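Local coordinates for GTPase-activating protein GYP1 (Saccharomyces cerevisiae, PDB 1FKM), which stimulates GTP hydrolysis by Ypt/Rab-type GTPases such as Ypt1 and Ypt7, supplying an arginine finger and a glutamine finger in trans through its TBC domain, at residues N325-I337 and L371-K383. Numbering follows the deposited sequence.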
# COMPACT_ATOMS: atom_id res chain seq x y z
N ASN A 325 -5.18 9.53 4.81
CA ASN A 325 -5.45 9.28 6.23
C ASN A 325 -6.95 9.30 6.54
O ASN A 325 -7.46 8.44 7.26
CB ASN A 325 -4.73 10.32 7.10
CG ASN A 325 -3.36 9.85 7.56
OD1 ASN A 325 -2.56 10.63 8.08
ND2 ASN A 325 -3.08 8.56 7.40
N GLU A 326 -7.64 10.30 6.01
CA GLU A 326 -9.08 10.44 6.23
C GLU A 326 -9.84 9.22 5.72
O GLU A 326 -10.58 8.59 6.48
CB GLU A 326 -9.59 11.69 5.52
CG GLU A 326 -11.10 11.89 5.61
CD GLU A 326 -11.57 13.10 4.83
OE1 GLU A 326 -10.72 13.84 4.29
OE2 GLU A 326 -12.80 13.31 4.75
N PHE A 327 -9.66 8.87 4.46
CA PHE A 327 -10.36 7.72 3.90
C PHE A 327 -10.03 6.44 4.66
O PHE A 327 -10.90 5.60 4.91
CB PHE A 327 -10.03 7.53 2.42
CG PHE A 327 -10.83 6.46 1.76
CD1 PHE A 327 -12.22 6.54 1.72
CD2 PHE A 327 -10.21 5.35 1.20
CE1 PHE A 327 -12.99 5.53 1.13
CE2 PHE A 327 -10.96 4.33 0.60
CZ PHE A 327 -12.35 4.42 0.57
N HIS A 328 -8.76 6.28 5.04
CA HIS A 328 -8.34 5.08 5.75
C HIS A 328 -9.04 4.94 7.09
O HIS A 328 -9.39 3.83 7.50
CB HIS A 328 -6.82 5.05 5.95
CG HIS A 328 -6.33 3.74 6.49
ND1 HIS A 328 -6.52 2.54 5.83
CD2 HIS A 328 -5.67 3.44 7.64
CE1 HIS A 328 -6.01 1.56 6.55
NE2 HIS A 328 -5.49 2.07 7.65
N VAL A 329 -9.24 6.06 7.78
CA VAL A 329 -9.91 6.02 9.08
C VAL A 329 -11.34 5.50 8.93
O VAL A 329 -11.81 4.74 9.76
CB VAL A 329 -9.94 7.42 9.74
CG1 VAL A 329 -10.87 7.41 10.95
CG2 VAL A 329 -8.54 7.81 10.18
N PHE A 330 -12.02 5.91 7.86
CA PHE A 330 -13.39 5.44 7.65
C PHE A 330 -13.43 3.96 7.27
O PHE A 330 -14.35 3.24 7.66
CB PHE A 330 -14.10 6.30 6.61
CG PHE A 330 -14.54 7.63 7.14
CD1 PHE A 330 -15.72 7.72 7.89
CD2 PHE A 330 -13.77 8.77 6.97
CE1 PHE A 330 -16.11 8.94 8.45
CE2 PHE A 330 -14.15 9.99 7.52
CZ PHE A 330 -15.32 10.08 8.27
N VAL A 331 -12.43 3.51 6.51
CA VAL A 331 -12.37 2.10 6.13
C VAL A 331 -12.14 1.28 7.41
O VAL A 331 -12.74 0.22 7.59
CB VAL A 331 -11.20 1.83 5.14
CG1 VAL A 331 -11.01 0.33 4.94
CG2 VAL A 331 -11.48 2.50 3.82
N CYS A 332 -11.28 1.78 8.30
CA CYS A 332 -11.01 1.08 9.55
C CYS A 332 -12.25 1.04 10.44
O CYS A 332 -12.51 0.04 11.10
CB CYS A 332 -9.87 1.75 10.31
SG CYS A 332 -8.23 1.43 9.61
N ALA A 333 -13.02 2.12 10.45
CA ALA A 333 -14.23 2.17 11.25
C ALA A 333 -15.26 1.18 10.71
O ALA A 333 -15.88 0.43 11.48
CB ALA A 333 -14.81 3.59 11.25
N ALA A 334 -15.45 1.15 9.40
CA ALA A 334 -16.41 0.24 8.79
C ALA A 334 -15.98 -1.21 8.99
O ALA A 334 -16.82 -2.10 9.19
CB ALA A 334 -16.56 0.55 7.29
N PHE A 335 -14.67 -1.45 8.93
CA PHE A 335 -14.11 -2.79 9.12
C PHE A 335 -14.42 -3.27 10.53
O PHE A 335 -14.95 -4.37 10.73
CB PHE A 335 -12.59 -2.74 8.91
CG PHE A 335 -11.90 -4.09 9.00
CD1 PHE A 335 -12.30 -5.14 8.19
CD2 PHE A 335 -10.83 -4.27 9.87
CE1 PHE A 335 -11.62 -6.37 8.23
CE2 PHE A 335 -10.16 -5.50 9.92
CZ PHE A 335 -10.55 -6.54 9.10
N LEU A 336 -14.10 -2.43 11.51
CA LEU A 336 -14.34 -2.75 12.91
C LEU A 336 -15.82 -2.97 13.20
O LEU A 336 -16.19 -3.97 13.81
CB LEU A 336 -13.83 -1.62 13.81
CG LEU A 336 -14.04 -1.81 15.32
CD1 LEU A 336 -13.31 -3.07 15.81
CD2 LEU A 336 -13.53 -0.58 16.06
N ILE A 337 -16.66 -2.02 12.77
CA ILE A 337 -18.09 -2.11 13.02
C ILE A 337 -18.71 -3.39 12.47
O ILE A 337 -19.72 -3.86 12.98
CB ILE A 337 -18.83 -0.88 12.43
CG1 ILE A 337 -18.33 0.40 13.10
CG2 ILE A 337 -20.33 -1.01 12.63
CD1 ILE A 337 -18.46 0.41 14.61
N LEU A 371 -17.07 -3.14 1.79
CA LEU A 371 -16.39 -2.37 2.83
C LEU A 371 -16.01 -0.98 2.33
O LEU A 371 -16.28 0.03 2.99
CB LEU A 371 -15.13 -3.11 3.29
CG LEU A 371 -14.20 -2.40 4.28
CD1 LEU A 371 -14.93 -2.15 5.59
CD2 LEU A 371 -12.96 -3.25 4.52
N LEU A 372 -15.39 -0.93 1.16
CA LEU A 372 -14.96 0.34 0.58
C LEU A 372 -16.14 1.26 0.29
O LEU A 372 -16.09 2.45 0.59
CB LEU A 372 -14.17 0.07 -0.71
CG LEU A 372 -12.84 -0.66 -0.51
CD1 LEU A 372 -12.30 -1.14 -1.86
CD2 LEU A 372 -11.84 0.27 0.18
N SER A 373 -17.21 0.70 -0.28
CA SER A 373 -18.40 1.47 -0.60
C SER A 373 -18.99 2.09 0.66
O SER A 373 -19.40 3.25 0.67
CB SER A 373 -19.44 0.58 -1.28
OG SER A 373 -20.61 1.31 -1.59
N GLU A 374 -19.03 1.30 1.73
CA GLU A 374 -19.57 1.76 3.01
C GLU A 374 -18.71 2.89 3.57
O GLU A 374 -19.22 3.94 3.97
CB GLU A 374 -19.63 0.59 4.00
CG GLU A 374 -20.18 0.95 5.37
CD GLU A 374 -20.55 -0.28 6.18
OE1 GLU A 374 -19.70 -1.20 6.30
OE2 GLU A 374 -21.68 -0.33 6.71
N ALA A 375 -17.39 2.69 3.58
CA ALA A 375 -16.49 3.72 4.08
C ALA A 375 -16.65 5.01 3.28
O ALA A 375 -16.53 6.11 3.83
CB ALA A 375 -15.03 3.24 4.00
N PHE A 376 -16.89 4.88 1.98
CA PHE A 376 -17.06 6.07 1.14
C PHE A 376 -18.31 6.85 1.53
O PHE A 376 -18.29 8.08 1.61
CB PHE A 376 -17.16 5.69 -0.34
CG PHE A 376 -17.41 6.87 -1.24
CD1 PHE A 376 -16.40 7.80 -1.49
CD2 PHE A 376 -18.67 7.09 -1.79
CE1 PHE A 376 -16.63 8.92 -2.27
CE2 PHE A 376 -18.92 8.22 -2.57
CZ PHE A 376 -17.90 9.14 -2.81
N ILE A 377 -19.40 6.13 1.76
CA ILE A 377 -20.65 6.76 2.17
C ILE A 377 -20.47 7.44 3.53
O ILE A 377 -20.90 8.57 3.71
CB ILE A 377 -21.80 5.73 2.24
CG1 ILE A 377 -22.19 5.31 0.83
CG2 ILE A 377 -23.00 6.31 3.00
CD1 ILE A 377 -23.06 4.07 0.76
N TRP A 378 -19.83 6.75 4.47
CA TRP A 378 -19.63 7.34 5.80
C TRP A 378 -18.81 8.61 5.71
O TRP A 378 -19.12 9.63 6.34
CB TRP A 378 -18.94 6.34 6.73
CG TRP A 378 -19.78 5.16 7.09
CD1 TRP A 378 -20.98 4.81 6.53
CD2 TRP A 378 -19.49 4.16 8.07
NE1 TRP A 378 -21.45 3.65 7.10
CE2 TRP A 378 -20.56 3.23 8.05
CE3 TRP A 378 -18.43 3.96 8.96
CZ2 TRP A 378 -20.59 2.12 8.89
CZ3 TRP A 378 -18.47 2.85 9.80
CH2 TRP A 378 -19.54 1.94 9.76
N GLN A 379 -17.74 8.56 4.92
CA GLN A 379 -16.88 9.71 4.75
C GLN A 379 -17.64 10.87 4.10
O GLN A 379 -17.47 12.03 4.49
CB GLN A 379 -15.67 9.35 3.88
CG GLN A 379 -14.87 10.56 3.40
CD GLN A 379 -13.73 10.19 2.48
OE1 GLN A 379 -12.61 9.94 2.93
NE2 GLN A 379 -14.00 10.12 1.18
N SER A 380 -18.48 10.56 3.12
CA SER A 380 -19.25 11.59 2.43
C SER A 380 -20.23 12.28 3.37
O SER A 380 -20.45 13.48 3.28
CB SER A 380 -20.01 10.98 1.25
OG SER A 380 -19.11 10.39 0.31
N LEU A 381 -20.82 11.50 4.27
CA LEU A 381 -21.77 12.04 5.23
C LEU A 381 -21.07 12.95 6.22
O LEU A 381 -21.59 14.02 6.57
CB LEU A 381 -22.47 10.90 5.98
CG LEU A 381 -23.50 10.10 5.17
CD1 LEU A 381 -23.91 8.85 5.94
CD2 LEU A 381 -24.70 10.98 4.89
N TYR A 382 -19.89 12.54 6.66
CA TYR A 382 -19.13 13.31 7.63
C TYR A 382 -18.65 14.65 7.10
O TYR A 382 -18.56 15.62 7.85
CB TYR A 382 -17.92 12.51 8.13
CG TYR A 382 -17.48 12.92 9.50
CD1 TYR A 382 -18.18 12.50 10.63
CD2 TYR A 382 -16.38 13.76 9.68
CE1 TYR A 382 -17.81 12.91 11.91
CE2 TYR A 382 -16.00 14.18 10.96
CZ TYR A 382 -16.72 13.75 12.07
OH TYR A 382 -16.36 14.15 13.33
N LYS A 383 -18.34 14.71 5.80
CA LYS A 383 -17.88 15.96 5.21
C LYS A 383 -19.03 16.91 4.89
O LYS A 383 -20.18 16.44 4.76
CB LYS A 383 -17.08 15.67 3.93
CG LYS A 383 -15.78 14.92 4.16
CD LYS A 383 -14.89 14.92 2.93
CE LYS A 383 -15.52 14.18 1.76
NZ LYS A 383 -14.57 14.08 0.61
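Phe330 and Trp378 each sit as a knob in a hole of the other helix, in a knobs-into-holes pair of the all-helical Ypt/Rab-GAP (TBC) domain. The axes of 325-337 and 371-382 run at 119° to each other and approach to 8.3 Å. Phe330 sits among Ala375, Trp378, Gln379 and Tyr382. Its CB meets Ala375 O and CB. CG and CD2 lie against Gln379 CB, while CD1 is 3.7 Å from Trp378 CB. CE1 reaches Trp378 O, and CZ ends 3.6 Å from Tyr382 CB. CG stands anti to the carbonyl carbon (chi1 -76°), which carries the ring against the backbone of Gln379. Gln379 CA sits over the centre of one face of the Phe330 ring, a CH-pi contact. An alanine here would probably open a gap against Gln379 and cost Tyr382 CB its aromatic neighbour. Near the closest approach, the small Ala375 lets the helices come near, its CB 3.6 Å from Val331 CA. Phe327 sits among Leu372, Ala375, Phe376 and Gln379, with Gln379 OE1 at its ring edge, in plane. Gln379 NE2 is hydrogen-bonded to Glu260 of helix 247-261. Ala334 CB lies over one face of the Trp378 six-membered ring, toward its rim. Ile337 CG1 meets the indole edge, 3.9 Å from Trp378 CH2.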